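PDB 4E3E: beta-methylmalyl-CoA dehydratase from Chloroflexus aurantiacus, which catalyses the reversible dehydration of beta-methylmalyl-CoA to mesaconyl-CoA in the glyoxylate assimilation cycle that regenerates acetyl-CoA and yields pyruvate. Local coordinates for residues G17-I28 and Y100-V111. Numbering follows the deposited sequence.
Sequences GQTIVHATPRTI and YPGDTLSTTSKV
The imidazole of H22 leans over strand 104-111 and meets the hydroxyl of S109 edge-on, NE2 lying 2.8 Å from OG in the ring plane with a nearly straight bond. With CG beside its own backbone N (chi1 -54°), the ring folds back along the strand; I20 O sits over one face, offset toward the rim, and CD2 packs 3.9 Å from T107 CG2. ND1 is held by D79 of helix 65-80 and S109 OG also bonds S129, so the buried ring is fixed at both nitrogens. A leucine in place of H22 would probably leave D79 without this mate and cost S109 OG its bond to the ring.

T19, I20 and V21 pair with K110, S109 and T108, I20 N lying 2.7 Å from S109 O. Beyond H22, whose N still bonds T107 O, the chain loops away at A23 and T24, and a water bridges A23 O and T107 N. Pairing resumes, shifted by two residues, where R26 N reaches L105 O at 2.9 Å. Here T27 and T104 cross at a slant, their OG1 atoms 2.7 Å apart, and T27 OG1 also accepts a hydrogen bond from T50 N of the second subunit. The I28 CD1 methyl rests 3.6 Å from L105 CD1. I28 N bonds D103 O and I28 O takes G102 N, tying in the type II turn 100-103. The whole is an interrupted antiparallel pairing at what is, within the chain, the edge of the hot-dog sheet, where the second subunit packs.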
loop_
_atom_site.group_PDB
_atom_site.type_symbol
_atom_site.label_atom_id
_atom_site.label_comp_id
_atom_site.label_asym_id
_atom_site.label_seq_id
_atom_site.Cartn_x
_atom_site.Cartn_y
_atom_site.Cartn_z
ATOM N N GLY A 17 16.666 -25.384 24.725
ATOM C CA GLY A 17 16.620 -26.438 23.723
ATOM C C GLY A 17 15.267 -26.667 23.061
ATOM O O GLY A 17 15.167 -27.483 22.142
ATOM N N GLN A 18 14.218 -25.979 23.507
ATOM C CA GLN A 18 12.902 -26.172 22.859
ATOM C C GLN A 18 12.869 -25.565 21.453
ATOM O O GLN A 18 13.426 -24.485 21.215
ATOM C CB GLN A 18 11.740 -25.633 23.713
ATOM C CG GLN A 18 11.475 -24.142 23.565
ATOM C CD GLN A 18 10.252 -23.670 24.333
ATOM O OE1 GLN A 18 10.367 -22.876 25.266
ATOM N NE2 GLN A 18 9.074 -24.150 23.938
ATOM N N THR A 19 12.233 -26.281 20.529
ATOM C CA THR A 19 12.007 -25.784 19.180
ATOM C C THR A 19 10.549 -25.361 19.042
ATOM O O THR A 19 9.641 -26.137 19.347
ATOM C CB THR A 19 12.345 -26.851 18.126
ATOM O OG1 THR A 19 13.726 -27.191 18.250
ATOM C CG2 THR A 19 12.103 -26.322 16.712
ATOM N N ILE A 20 10.336 -24.121 18.603
ATOM C CA ILE A 20 9.009 -23.609 18.345
ATOM C C ILE A 20 8.781 -23.491 16.839
ATOM O O ILE A 20 9.553 -22.820 16.130
ATOM C CB ILE A 20 8.797 -22.231 18.998
ATOM C CG1 ILE A 20 9.057 -22.307 20.516
ATOM C CG2 ILE A 20 7.394 -21.711 18.694
ATOM C CD1 ILE A 20 9.132 -20.960 21.197
ATOM N N VAL A 21 7.730 -24.152 16.355
ATOM C CA VAL A 21 7.324 -24.048 14.950
ATOM C C VAL A 21 6.266 -22.952 14.843
ATOM O O VAL A 21 5.179 -23.097 15.379
ATOM C CB VAL A 21 6.778 -25.393 14.402
ATOM C CG1 VAL A 21 6.310 -25.237 12.953
ATOM C CG2 VAL A 21 7.841 -26.478 14.514
ATOM N N HIS A 22 6.601 -21.858 14.195
ATOM C CA HIS A 22 5.734 -20.722 14.090
ATOM C C HIS A 22 4.610 -20.850 13.108
ATOM O O HIS A 22 4.721 -21.506 12.100
ATOM C CB HIS A 22 6.546 -19.458 13.833
ATOM C CG HIS A 22 7.642 -19.223 14.832
ATOM N ND1 HIS A 22 7.400 -18.939 16.088
ATOM C CD2 HIS A 22 8.998 -19.260 14.708
ATOM C CE1 HIS A 22 8.529 -18.785 16.738
ATOM N NE2 HIS A 22 9.510 -18.984 15.901
ATOM N N ALA A 23 3.535 -20.154 13.375
ATOM C CA ALA A 23 2.391 -20.129 12.508
ATOM C C ALA A 23 2.564 -19.272 11.265
ATOM O O ALA A 23 3.475 -18.513 11.162
ATOM C CB ALA A 23 1.181 -19.681 13.282
ATOM N N THR A 24 1.628 -19.387 10.350
ATOM C CA THR A 24 1.524 -18.479 9.243
ATOM C C THR A 24 2.646 -18.408 8.265
ATOM O O THR A 24 3.253 -17.408 8.093
ATOM C CB THR A 24 1.299 -17.049 9.757
ATOM O OG1 THR A 24 0.551 -17.106 10.941
ATOM C CG2 THR A 24 0.577 -16.240 8.765
ATOM N N PRO A 25 2.887 -19.500 7.584
ATOM C CA PRO A 25 3.806 -19.501 6.470
ATOM C C PRO A 25 3.322 -18.532 5.409
ATOM O O PRO A 25 2.162 -18.327 5.245
ATOM C CB PRO A 25 3.743 -20.922 5.970
ATOM C CG PRO A 25 2.479 -21.441 6.436
ATOM C CD PRO A 25 2.147 -20.743 7.700
ATOM N N ARG A 26 4.251 -17.873 4.755
ATOM C CA ARG A 26 3.923 -16.751 3.942
ATOM C C ARG A 26 4.475 -16.776 2.545
ATOM O O ARG A 26 5.645 -16.684 2.371
ATOM C CB ARG A 26 4.466 -15.530 4.656
ATOM C CG ARG A 26 4.311 -14.253 3.896
ATOM C CD ARG A 26 2.913 -13.729 4.024
ATOM N NE ARG A 26 2.887 -12.294 4.116
ATOM C CZ ARG A 26 3.116 -11.494 3.105
ATOM N NH1 ARG A 26 3.356 -12.002 1.930
ATOM N NH2 ARG A 26 3.089 -10.209 3.277
ATOM N N THR A 27 3.602 -16.814 1.557
ATOM C CA THR A 27 3.990 -16.682 0.152
ATOM C C THR A 27 4.269 -15.213 -0.129
ATOM O O THR A 27 3.439 -14.345 0.172
ATOM C CB THR A 27 2.895 -17.197 -0.793
ATOM O OG1 THR A 27 2.647 -18.570 -0.505
ATOM C CG2 THR A 27 3.310 -17.056 -2.259
ATOM N N ILE A 28 5.446 -14.938 -0.687
ATOM C CA ILE A 28 5.849 -13.570 -0.969
ATOM C C ILE A 28 5.610 -13.264 -2.440
ATOM O O ILE A 28 6.031 -14.033 -3.334
ATOM C CB ILE A 28 7.308 -13.309 -0.543
ATOM C CG1 ILE A 28 7.474 -13.587 0.959
ATOM C CG2 ILE A 28 7.705 -11.867 -0.842
ATOM C CD1 ILE A 28 8.915 -13.495 1.441
ATOM N N TYR A 100 12.504 -15.435 -4.329
ATOM C CA TYR A 100 11.837 -14.829 -5.472
ATOM C C TYR A 100 10.331 -14.698 -5.202
ATOM O O TYR A 100 9.791 -15.451 -4.374
ATOM C CB TYR A 100 12.039 -15.717 -6.708
ATOM C CG TYR A 100 13.469 -15.792 -7.216
ATOM C CD1 TYR A 100 14.088 -14.676 -7.794
ATOM C CD2 TYR A 100 14.195 -16.986 -7.147
ATOM C CE1 TYR A 100 15.388 -14.744 -8.273
ATOM C CE2 TYR A 100 15.499 -17.068 -7.629
ATOM C CZ TYR A 100 16.089 -15.944 -8.192
ATOM O OH TYR A 100 17.377 -15.999 -8.664
ATOM N N PRO A 101 9.636 -13.763 -5.900
ATOM C CA PRO A 101 8.163 -13.753 -5.840
ATOM C C PRO A 101 7.613 -15.141 -6.111
ATOM O O PRO A 101 8.090 -15.816 -7.044
ATOM C CB PRO A 101 7.770 -12.817 -7.004
ATOM C CG PRO A 101 8.949 -11.880 -7.147
ATOM C CD PRO A 101 10.167 -12.699 -6.790
ATOM N N GLY A 102 6.633 -15.566 -5.312
ATOM C CA GLY A 102 6.052 -16.899 -5.457
ATOM C C GLY A 102 6.582 -17.904 -4.450
ATOM O O GLY A 102 5.974 -18.951 -4.245
ATOM N N ASP A 103 7.722 -17.599 -3.829
ATOM C CA ASP A 103 8.296 -18.471 -2.794
ATOM C C ASP A 103 7.524 -18.337 -1.499
ATOM O O ASP A 103 6.957 -17.276 -1.221
ATOM C CB ASP A 103 9.779 -18.147 -2.542
ATOM C CG ASP A 103 10.686 -18.593 -3.688
ATOM O OD1 ASP A 103 10.214 -19.344 -4.575
ATOM O OD2 ASP A 103 11.875 -18.191 -3.698
ATOM N N THR A 104 7.527 -19.407 -0.706
ATOM C CA THR A 104 6.842 -19.421 0.580
ATOM C C THR A 104 7.798 -19.705 1.737
ATOM O O THR A 104 8.513 -20.710 1.739
ATOM C CB THR A 104 5.700 -20.448 0.565
ATOM O OG1 THR A 104 4.836 -20.144 -0.539
ATOM C CG2 THR A 104 4.898 -20.425 1.887
ATOM N N LEU A 105 7.774 -18.824 2.735
ATOM C CA LEU A 105 8.673 -18.927 3.879
ATOM C C LEU A 105 7.943 -19.413 5.127
ATOM O O LEU A 105 6.822 -18.982 5.427
ATOM C CB LEU A 105 9.362 -17.580 4.160
ATOM C CG LEU A 105 10.109 -16.879 3.006
ATOM C CD1 LEU A 105 10.912 -15.699 3.526
ATOM C CD2 LEU A 105 11.012 -17.825 2.205
ATOM N N SER A 106 8.582 -20.336 5.835
ATOM C CA SER A 106 8.155 -20.706 7.183
ATOM C C SER A 106 9.342 -20.611 8.136
ATOM O O SER A 106 10.503 -20.735 7.724
ATOM C CB SER A 106 7.517 -22.092 7.214
ATOM O OG SER A 106 8.157 -22.956 6.312
ATOM N N THR A 107 9.042 -20.383 9.406
ATOM C CA THR A 107 10.069 -20.077 10.390
ATOM C C THR A 107 9.948 -20.990 11.612
ATOM O O THR A 107 8.843 -21.360 12.038
ATOM C CB THR A 107 10.029 -18.581 10.779
ATOM O OG1 THR A 107 10.098 -17.787 9.588
ATOM C CG2 THR A 107 11.233 -18.206 11.678
ATOM N N THR A 108 11.093 -21.384 12.152
ATOM C CA THR A 108 11.128 -22.095 13.424
ATOM C C THR A 108 12.185 -21.417 14.254
ATOM O O THR A 108 13.143 -20.871 13.700
ATOM C CB THR A 108 11.508 -23.572 13.254
ATOM O OG1 THR A 108 12.846 -23.643 12.767
ATOM C CG2 THR A 108 10.583 -24.266 12.262
ATOM N N SER A 109 12.004 -21.435 15.572
ATOM C CA SER A 109 12.982 -20.887 16.511
ATOM C C SER A 109 13.360 -21.922 17.566
ATOM O O SER A 109 12.506 -22.681 18.046
ATOM C CB SER A 109 12.441 -19.635 17.217
ATOM O OG SER A 109 12.266 -18.581 16.290
ATOM N N LYS A 110 14.640 -21.940 17.928
ATOM C CA LYS A 110 15.128 -22.780 19.008
ATOM C C LYS A 110 15.672 -21.914 20.143
ATOM O O LYS A 110 16.400 -20.965 19.898
ATOM C CB LYS A 110 16.227 -23.695 18.497
ATOM C CG LYS A 110 16.715 -24.694 19.529
ATOM C CD LYS A 110 17.800 -25.550 18.905
ATOM C CE LYS A 110 17.696 -26.949 19.395
ATOM N NZ LYS A 110 18.828 -27.308 20.295
ATOM N N VAL A 111 15.317 -22.244 21.381
ATOM C CA VAL A 111 15.874 -21.549 22.535
ATOM C C VAL A 111 17.282 -22.085 22.805
ATOM O O VAL A 111 17.469 -23.288 23.050
ATOM C CB VAL A 111 14.985 -21.696 23.784
ATOM C CG1 VAL A 111 15.598 -20.961 24.969
ATOM C CG2 VAL A 111 13.585 -21.179 23.498
HETATM O O HOH W 1 6.141 -19.294 9.883
#